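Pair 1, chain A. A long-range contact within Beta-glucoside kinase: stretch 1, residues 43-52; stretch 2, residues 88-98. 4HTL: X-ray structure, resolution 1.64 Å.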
# COMPACT_ATOMS: atom_id res chain seq x y z
N ILE A 43 3.81 -10.07 -31.26
CA ILE A 43 2.64 -9.33 -30.81
C ILE A 43 2.32 -8.18 -31.76
O ILE A 43 1.15 -7.97 -32.12
CB ILE A 43 2.77 -8.80 -29.35
CG1 ILE A 43 2.77 -9.98 -28.35
CG2 ILE A 43 1.69 -7.77 -29.04
CD1 ILE A 43 3.35 -9.65 -27.00
N LEU A 44 3.35 -7.45 -32.20
CA LEU A 44 3.13 -6.33 -33.10
C LEU A 44 2.58 -6.83 -34.43
O LEU A 44 1.72 -6.17 -35.06
CB LEU A 44 4.40 -5.53 -33.29
CG LEU A 44 4.92 -4.82 -32.03
CD1 LEU A 44 6.30 -4.27 -32.32
CD2 LEU A 44 3.96 -3.73 -31.60
N ALA A 45 3.05 -7.99 -34.85
CA ALA A 45 2.61 -8.59 -36.13
C ALA A 45 1.13 -8.98 -36.05
O ALA A 45 0.32 -8.62 -36.92
CB ALA A 45 3.47 -9.78 -36.44
N GLU A 46 0.76 -9.66 -34.96
CA GLU A 46 -0.64 -10.02 -34.72
C GLU A 46 -1.53 -8.78 -34.66
O GLU A 46 -2.65 -8.77 -35.21
CB GLU A 46 -0.79 -10.82 -33.44
CG GLU A 46 -0.08 -12.15 -33.36
CD GLU A 46 -0.74 -13.27 -34.12
OE1 GLU A 46 -1.91 -13.12 -34.57
OE2 GLU A 46 -0.06 -14.33 -34.21
N MSE A 47 -1.05 -7.71 -34.04
CA MSE A 47 -1.82 -6.46 -34.03
C MSE A 47 -2.08 -5.91 -35.43
O MSE A 47 -3.22 -5.53 -35.76
CB MSE A 47 -1.11 -5.39 -33.19
CG MSE A 47 -1.17 -5.69 -31.73
SE MSE A 47 -0.11 -4.47 -30.68
CE MSE A 47 -0.84 -4.89 -28.98
N LYS A 48 -1.01 -5.84 -36.23
CA LYS A 48 -1.12 -5.34 -37.59
C LYS A 48 -2.13 -6.13 -38.40
O LYS A 48 -2.96 -5.56 -39.14
CB LYS A 48 0.25 -5.37 -38.30
CG LYS A 48 1.05 -4.12 -38.10
CD LYS A 48 2.34 -4.15 -38.91
CE LYS A 48 2.12 -3.64 -40.32
NZ LYS A 48 1.78 -2.18 -40.34
N VAL A 49 -2.08 -7.45 -38.25
CA VAL A 49 -2.98 -8.36 -39.00
C VAL A 49 -4.44 -8.13 -38.54
O VAL A 49 -5.33 -7.98 -39.39
CB VAL A 49 -2.55 -9.84 -38.85
CG1 VAL A 49 -3.64 -10.81 -39.34
CG2 VAL A 49 -1.23 -10.09 -39.58
N PHE A 50 -4.67 -8.03 -37.24
CA PHE A 50 -6.03 -7.80 -36.72
C PHE A 50 -6.61 -6.47 -37.20
O PHE A 50 -7.77 -6.40 -37.58
CB PHE A 50 -6.05 -7.83 -35.19
CG PHE A 50 -7.43 -7.78 -34.56
CD1 PHE A 50 -8.25 -8.89 -34.53
CD2 PHE A 50 -7.89 -6.62 -33.97
CE1 PHE A 50 -9.51 -8.84 -33.92
CE2 PHE A 50 -9.15 -6.55 -33.38
CZ PHE A 50 -9.96 -7.67 -33.36
N LEU A 51 -5.78 -5.42 -37.23
CA LEU A 51 -6.23 -4.08 -37.66
C LEU A 51 -6.61 -4.04 -39.15
O LEU A 51 -7.63 -3.44 -39.51
CB LEU A 51 -5.17 -3.03 -37.33
CG LEU A 51 -4.97 -2.75 -35.83
CD1 LEU A 51 -3.67 -1.98 -35.56
CD2 LEU A 51 -6.20 -2.02 -35.25
N ALA A 52 -5.80 -4.65 -40.00
CA ALA A 52 -6.09 -4.72 -41.45
C ALA A 52 -7.40 -5.46 -41.72
O ALA A 52 -8.14 -5.10 -42.64
CB ALA A 52 -4.93 -5.38 -42.21
N ASN A 88 7.70 3.20 -27.04
CA ASN A 88 6.44 3.92 -27.07
C ASN A 88 5.47 3.23 -28.03
O ASN A 88 5.40 3.55 -29.21
CB ASN A 88 6.62 5.38 -27.38
CG ASN A 88 5.41 6.18 -26.98
OD1 ASN A 88 4.27 5.79 -27.30
ND2 ASN A 88 5.62 7.25 -26.21
N LEU A 89 4.70 2.31 -27.46
CA LEU A 89 3.73 1.51 -28.22
C LEU A 89 2.56 2.38 -28.69
O LEU A 89 2.00 2.16 -29.76
CB LEU A 89 3.25 0.33 -27.39
CG LEU A 89 2.17 -0.55 -28.03
CD1 LEU A 89 2.59 -1.11 -29.39
CD2 LEU A 89 1.81 -1.67 -27.06
N LYS A 90 2.21 3.40 -27.91
CA LYS A 90 1.15 4.36 -28.36
C LYS A 90 1.59 5.07 -29.64
O LYS A 90 0.83 5.13 -30.61
CB LYS A 90 0.84 5.38 -27.27
CG LYS A 90 -0.23 6.43 -27.61
CD LYS A 90 -0.51 7.38 -26.45
CE LYS A 90 -1.27 8.63 -26.95
NZ LYS A 90 -1.57 9.54 -25.83
N GLU A 91 2.81 5.59 -29.65
CA GLU A 91 3.29 6.33 -30.82
C GLU A 91 3.49 5.42 -32.03
O GLU A 91 3.27 5.85 -33.16
CB GLU A 91 4.57 7.07 -30.52
CG GLU A 91 4.35 8.28 -29.65
CD GLU A 91 5.65 8.96 -29.26
OE1 GLU A 91 5.56 10.00 -28.58
OE2 GLU A 91 6.75 8.46 -29.61
N TRP A 92 3.90 4.18 -31.79
CA TRP A 92 4.05 3.20 -32.86
C TRP A 92 2.72 2.94 -33.53
O TRP A 92 2.62 3.01 -34.76
CB TRP A 92 4.63 1.89 -32.32
CG TRP A 92 4.96 0.89 -33.39
CD1 TRP A 92 6.12 0.80 -34.15
CD2 TRP A 92 4.12 -0.23 -33.86
NE1 TRP A 92 6.06 -0.26 -35.04
CE2 TRP A 92 4.89 -0.92 -34.91
CE3 TRP A 92 2.87 -0.72 -33.52
CZ2 TRP A 92 4.39 -2.04 -35.58
CZ3 TRP A 92 2.38 -1.85 -34.20
CH2 TRP A 92 3.12 -2.49 -35.20
N LEU A 93 1.70 2.67 -32.72
CA LEU A 93 0.36 2.36 -33.23
C LEU A 93 -0.28 3.58 -33.92
O LEU A 93 -0.97 3.43 -34.93
CB LEU A 93 -0.53 1.81 -32.11
CG LEU A 93 -0.30 0.36 -31.65
CD1 LEU A 93 -1.01 0.05 -30.32
CD2 LEU A 93 -0.76 -0.60 -32.74
N GLU A 94 -0.03 4.78 -33.38
CA GLU A 94 -0.52 6.02 -34.00
C GLU A 94 0.11 6.21 -35.38
O GLU A 94 -0.59 6.59 -36.33
CB GLU A 94 -0.20 7.24 -33.13
CG GLU A 94 -1.03 7.36 -31.88
CD GLU A 94 -0.53 8.43 -30.93
OE1 GLU A 94 0.68 8.75 -30.97
OE2 GLU A 94 -1.35 8.92 -30.14
N ALA A 95 1.41 5.95 -35.48
CA ALA A 95 2.14 6.11 -36.74
C ALA A 95 1.67 5.06 -37.75
O ALA A 95 1.53 5.34 -38.92
CB ALA A 95 3.65 6.01 -36.52
N GLU A 96 1.46 3.83 -37.28
CA GLU A 96 1.03 2.75 -38.15
C GLU A 96 -0.39 2.91 -38.69
O GLU A 96 -0.66 2.42 -39.78
CB GLU A 96 1.13 1.40 -37.42
CG GLU A 96 2.54 0.93 -37.16
CD GLU A 96 3.29 0.55 -38.42
OE1 GLU A 96 2.69 -0.13 -39.29
OE2 GLU A 96 4.47 0.92 -38.53
N THR A 97 -1.26 3.60 -37.95
CA THR A 97 -2.70 3.61 -38.23
C THR A 97 -3.39 4.98 -38.39
O THR A 97 -4.44 5.07 -39.02
CB THR A 97 -3.44 2.88 -37.08
OG1 THR A 97 -3.31 3.63 -35.85
CG2 THR A 97 -2.87 1.48 -36.88
N GLY A 98 -2.86 6.03 -37.77
CA GLY A 98 -3.53 7.34 -37.80
C GLY A 98 -4.76 7.45 -36.91
O GLY A 98 -5.46 8.47 -36.93

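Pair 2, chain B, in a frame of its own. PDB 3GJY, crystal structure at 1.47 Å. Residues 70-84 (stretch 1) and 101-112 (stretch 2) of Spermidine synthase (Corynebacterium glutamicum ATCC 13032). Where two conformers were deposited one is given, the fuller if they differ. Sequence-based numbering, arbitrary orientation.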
# COMPACT_ATOMS: atom_id res chain seq x y z
N TYR B 70 4.69 -7.16 -4.42
CA TYR B 70 3.73 -6.70 -3.42
C TYR B 70 2.68 -5.79 -4.04
O TYR B 70 1.57 -5.70 -3.53
CB TYR B 70 4.42 -5.99 -2.24
CG TYR B 70 4.77 -4.53 -2.50
CD1 TYR B 70 3.83 -3.50 -2.29
CD2 TYR B 70 6.06 -4.17 -2.90
CE1 TYR B 70 4.14 -2.17 -2.52
CE2 TYR B 70 6.39 -2.83 -3.11
CZ TYR B 70 5.43 -1.84 -2.94
OH TYR B 70 5.75 -0.52 -3.14
N MSE B 71 3.03 -5.08 -5.12
CA MSE B 71 2.02 -4.23 -5.82
C MSE B 71 0.97 -5.08 -6.49
O MSE B 71 -0.23 -4.77 -6.44
CB MSE B 71 2.70 -3.32 -6.85
CG MSE B 71 3.58 -2.23 -6.27
SE MSE B 71 4.10 -0.99 -7.64
CE MSE B 71 5.34 0.02 -6.58
N ARG B 72 1.43 -6.21 -7.07
CA ARG B 72 0.48 -7.17 -7.63
C ARG B 72 -0.46 -7.70 -6.54
O ARG B 72 -1.67 -7.92 -6.80
CB ARG B 72 1.22 -8.34 -8.26
CG ARG B 72 2.10 -7.90 -9.42
CD ARG B 72 2.93 -9.08 -9.94
NE ARG B 72 2.12 -10.08 -10.61
CZ ARG B 72 1.89 -10.09 -11.93
NH1 ARG B 72 2.37 -9.13 -12.72
NH2 ARG B 72 1.15 -11.05 -12.44
N TRP B 73 0.09 -7.93 -5.34
CA TRP B 73 -0.73 -8.47 -4.24
C TRP B 73 -1.76 -7.47 -3.75
O TRP B 73 -2.92 -7.82 -3.52
CB TRP B 73 0.16 -8.96 -3.09
CG TRP B 73 1.18 -9.97 -3.53
CD1 TRP B 73 1.18 -10.72 -4.68
CD2 TRP B 73 2.33 -10.35 -2.80
NE1 TRP B 73 2.30 -11.52 -4.73
CE2 TRP B 73 3.01 -11.33 -3.58
CE3 TRP B 73 2.85 -9.98 -1.55
CZ2 TRP B 73 4.22 -11.91 -3.16
CZ3 TRP B 73 4.07 -10.59 -1.12
CH2 TRP B 73 4.71 -11.54 -1.93
N ILE B 74 -1.33 -6.20 -3.61
CA ILE B 74 -2.29 -5.13 -3.27
C ILE B 74 -3.38 -5.06 -4.37
O ILE B 74 -4.58 -4.96 -4.06
CB ILE B 74 -1.60 -3.77 -3.10
CG1 ILE B 74 -0.72 -3.83 -1.84
CG2 ILE B 74 -2.63 -2.65 -3.00
CD1 ILE B 74 0.23 -2.63 -1.73
N ALA B 75 -2.97 -5.07 -5.64
CA ALA B 75 -3.96 -5.02 -6.73
C ALA B 75 -4.98 -6.14 -6.59
O ALA B 75 -6.18 -5.91 -6.69
CB ALA B 75 -3.27 -5.13 -8.08
N THR B 76 -4.50 -7.37 -6.35
CA THR B 76 -5.41 -8.51 -6.28
C THR B 76 -6.35 -8.40 -5.07
O THR B 76 -7.58 -8.58 -5.20
CB THR B 76 -4.59 -9.81 -6.19
OG1 THR B 76 -3.88 -9.98 -7.42
CG2 THR B 76 -5.51 -11.02 -5.91
N GLY B 77 -5.80 -8.10 -3.90
CA GLY B 77 -6.64 -8.07 -2.70
C GLY B 77 -7.63 -6.91 -2.75
O GLY B 77 -8.79 -7.08 -2.40
N ALA B 78 -7.16 -5.73 -3.17
CA ALA B 78 -8.03 -4.55 -3.20
C ALA B 78 -9.11 -4.70 -4.28
O ALA B 78 -10.28 -4.39 -4.03
CB ALA B 78 -7.23 -3.25 -3.42
N ARG B 79 -8.74 -5.19 -5.46
CA ARG B 79 -9.76 -5.32 -6.53
C ARG B 79 -10.83 -6.32 -6.12
O ARG B 79 -12.02 -6.11 -6.37
CB ARG B 79 -9.15 -5.75 -7.87
CG ARG B 79 -8.37 -4.61 -8.56
CD ARG B 79 -7.72 -5.13 -9.81
NE ARG B 79 -8.70 -5.53 -10.82
CZ ARG B 79 -8.35 -5.92 -12.04
NH1 ARG B 79 -7.06 -5.97 -12.37
NH2 ARG B 79 -9.28 -6.27 -12.92
N ALA B 80 -10.42 -7.42 -5.48
CA ALA B 80 -11.43 -8.41 -5.04
C ALA B 80 -12.46 -7.75 -4.10
O ALA B 80 -13.67 -7.98 -4.20
CB ALA B 80 -10.75 -9.63 -4.40
N PHE B 81 -11.95 -6.94 -3.18
CA PHE B 81 -12.80 -6.28 -2.22
C PHE B 81 -13.67 -5.22 -2.89
O PHE B 81 -14.89 -5.17 -2.67
CB PHE B 81 -11.92 -5.63 -1.15
CG PHE B 81 -12.72 -5.02 -0.01
CD1 PHE B 81 -12.91 -5.72 1.17
CD2 PHE B 81 -13.31 -3.77 -0.14
CE1 PHE B 81 -13.62 -5.17 2.24
CE2 PHE B 81 -14.05 -3.23 0.92
CZ PHE B 81 -14.20 -3.95 2.09
N ILE B 82 -13.06 -4.33 -3.68
CA ILE B 82 -13.80 -3.26 -4.33
C ILE B 82 -14.88 -3.85 -5.24
O ILE B 82 -16.02 -3.38 -5.27
CB ILE B 82 -12.82 -2.36 -5.16
CG1 ILE B 82 -11.87 -1.58 -4.23
CG2 ILE B 82 -13.59 -1.41 -6.11
CD1 ILE B 82 -10.63 -1.07 -4.94
N ASP B 83 -14.51 -4.87 -6.00
CA ASP B 83 -15.47 -5.47 -6.93
C ASP B 83 -16.67 -6.07 -6.21
O ASP B 83 -17.80 -6.01 -6.71
CB ASP B 83 -14.80 -6.52 -7.81
CG ASP B 83 -13.80 -5.91 -8.79
OD1 ASP B 83 -13.79 -4.66 -8.98
OD2 ASP B 83 -13.04 -6.71 -9.36
N ALA B 84 -16.43 -6.67 -5.05
CA ALA B 84 -17.51 -7.28 -4.29
C ALA B 84 -18.36 -6.31 -3.50
O ALA B 84 -19.55 -6.57 -3.31
CB ALA B 84 -16.94 -8.32 -3.36
N CYS B 101 3.88 7.08 -7.70
CA CYS B 101 2.43 7.05 -7.95
C CYS B 101 1.96 5.87 -8.79
O CYS B 101 0.89 5.93 -9.41
CB CYS B 101 1.96 8.35 -8.60
SG CYS B 101 2.21 9.83 -7.61
N THR B 102 2.74 4.79 -8.82
CA THR B 102 2.42 3.67 -9.70
C THR B 102 1.15 2.92 -9.30
O THR B 102 0.35 2.55 -10.18
CB THR B 102 3.63 2.76 -9.78
OG1 THR B 102 4.74 3.54 -10.27
CG2 THR B 102 3.36 1.48 -10.66
N MSE B 103 0.95 2.67 -8.00
CA MSE B 103 -0.29 2.03 -7.57
C MSE B 103 -1.52 2.91 -7.91
O MSE B 103 -2.56 2.42 -8.34
CB MSE B 103 -0.22 1.78 -6.05
CG MSE B 103 -1.14 0.73 -5.54
SE MSE B 103 -0.52 -1.17 -5.72
CE MSE B 103 -1.23 -1.56 -7.52
N ALA B 104 -1.41 4.23 -7.68
CA ALA B 104 -2.47 5.17 -8.03
C ALA B 104 -2.81 5.11 -9.53
O ALA B 104 -3.98 5.09 -9.94
CB ALA B 104 -2.13 6.61 -7.57
N ARG B 105 -1.75 5.10 -10.33
CA ARG B 105 -1.85 4.99 -11.80
C ARG B 105 -2.56 3.69 -12.21
O ARG B 105 -3.38 3.66 -13.15
CB ARG B 105 -0.43 5.07 -12.36
CG ARG B 105 -0.25 4.81 -13.86
CD ARG B 105 1.22 4.99 -14.19
NE ARG B 105 1.60 4.65 -15.57
CZ ARG B 105 2.21 3.53 -15.93
NH1 ARG B 105 2.45 2.55 -15.06
NH2 ARG B 105 2.60 3.42 -17.19
N TYR B 106 -2.23 2.60 -11.51
CA TYR B 106 -2.85 1.31 -11.77
C TYR B 106 -4.36 1.36 -11.50
O TYR B 106 -5.18 1.01 -12.37
CB TYR B 106 -2.18 0.27 -10.86
CG TYR B 106 -2.81 -1.09 -10.97
CD1 TYR B 106 -2.39 -2.00 -11.95
CD2 TYR B 106 -3.83 -1.47 -10.12
CE1 TYR B 106 -2.98 -3.25 -12.07
CE2 TYR B 106 -4.46 -2.71 -10.24
CZ TYR B 106 -4.03 -3.60 -11.23
OH TYR B 106 -4.64 -4.83 -11.33
N PHE B 107 -4.73 1.81 -10.29
CA PHE B 107 -6.15 1.85 -9.95
C PHE B 107 -6.91 2.84 -10.80
O PHE B 107 -8.10 2.64 -11.08
CB PHE B 107 -6.39 2.12 -8.45
CG PHE B 107 -6.08 0.94 -7.59
CD1 PHE B 107 -6.86 -0.19 -7.65
CD2 PHE B 107 -4.94 0.92 -6.81
CE1 PHE B 107 -6.56 -1.31 -6.86
CE2 PHE B 107 -4.61 -0.21 -6.05
CZ PHE B 107 -5.44 -1.33 -6.08
N ALA B 108 -6.26 3.93 -11.18
CA ALA B 108 -6.92 4.92 -12.06
C ALA B 108 -7.30 4.29 -13.41
O ALA B 108 -8.32 4.65 -14.02
CB ALA B 108 -6.07 6.14 -12.25
N ASP B 109 -6.48 3.34 -13.88
CA ASP B 109 -6.81 2.70 -15.16
C ASP B 109 -7.86 1.58 -15.02
O ASP B 109 -8.78 1.46 -15.84
CB ASP B 109 -5.55 2.13 -15.82
CG ASP B 109 -5.80 1.75 -17.26
OD1 ASP B 109 -6.05 2.67 -18.07
OD2 ASP B 109 -5.75 0.55 -17.58
N VAL B 110 -7.71 0.79 -13.96
CA VAL B 110 -8.67 -0.29 -13.69
C VAL B 110 -10.08 0.27 -13.42
O VAL B 110 -11.08 -0.29 -13.89
CB VAL B 110 -8.21 -1.14 -12.51
CG1 VAL B 110 -9.29 -2.18 -12.10
CG2 VAL B 110 -6.92 -1.87 -12.90
N TYR B 111 -10.12 1.39 -12.70
CA TYR B 111 -11.35 2.04 -12.31
C TYR B 111 -11.31 3.46 -12.85
O TYR B 111 -10.85 4.39 -12.18
CB TYR B 111 -11.46 2.03 -10.78
CG TYR B 111 -11.46 0.65 -10.16
CD1 TYR B 111 -12.51 -0.26 -10.44
CD2 TYR B 111 -10.44 0.26 -9.29
CE1 TYR B 111 -12.54 -1.54 -9.89
CE2 TYR B 111 -10.45 -1.03 -8.70
CZ TYR B 111 -11.51 -1.93 -9.02
OH TYR B 111 -11.54 -3.16 -8.42
N PRO B 112 -11.76 3.64 -14.11
CA PRO B 112 -11.49 4.92 -14.79
C PRO B 112 -12.25 6.13 -14.27
O PRO B 112 -11.94 7.26 -14.69
CB PRO B 112 -11.85 4.61 -16.26
CG PRO B 112 -12.71 3.41 -16.22
CD PRO B 112 -12.30 2.62 -15.02

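In both pairs two helices run in roughly the same direction, crossing at -37° in pair 1 and -36° in pair 2, with axes 12.0 and 11.1 Å apart at closest approach. Fourteen central residues superpose with an RMSD of 0.6 Å, so the two contacts pose nearly the same packing problem. Pair 2 buries more surface, 577 Å² against 385 Å².

The clearest exchange of bulk involves L44(A) and A75(B), which face W92(A) and Y106(B). In pair 1 the branched leucine covers the indole: L44(A) CD2 lies 3.8 Å from the centroid of the six-membered ring of W92(A), a CH-pi contact over its face. In pair 2 a single methyl suffices, A75(B) CB reaching Y106(B) CE2 at 3.5 Å. The aromatic side chains share the t rotamer and their centres fall 0.5 Å apart.

Next to them, L89(A) matches M103(B). L89(A) CD1 packs against L44(A) CD2 at 3.7 Å. Against the smaller alanine, the long, flexible selenomethionine brings M103(B) CE to 4.1 Å from A75(B) CB, while its SE lies 3.7 Å from I74(B) CG2.

M47(A) matches A78(B), and their partners across the contact, L93(A) and F107(B), also match; here size is redistributed again. The slender, flexible selenomethionine M47(A) meets the branched leucine L93(A) only loosely in pair 1, M47(A) SE being 4.4 Å from L93(A) CD2. In pair 2 the alanine leaves room for a broad ring: F107(B) fits as a knob among I74(B), A75(B), A78(B) and R79(B), with its CZ 3.7 Å from A78(B) CB.

K48(A) and R79(B) start sideways, but their long chains bring their charged ends nearer the partner helix. K48(A) NZ forms a salt bridge with E96(A) OE1, a very short 2.5 Å hydrogen bond, while its CG lies 3.9 Å from W92(A) CH2. The position of E96(A) is taken by V110(B), which offers no charge; its CG1 instead lies over one face of the R79(B) guanidinium, 3.6 Å from NE. R79(B) NH1 lies 2.9 Å from Y106(B) OH.

At the far end, L51(A) matches I82(B), and T97(A) matches Y111(B). L51(A) CD1 meets the short T97(A) at CG2, 3.8 Å away, and L93(A) CD2 at 4.3 Å. The tyrosine reaches farther: its ring packs against the isoleucine, I82(B) CG2 to Y111(B) CZ being 3.6 Å, and Y111(B) OH donates a 2.8 Å hydrogen bond to D83(B) OD1. A52(A), the counterpart of D83(B), makes no contact across pair 1.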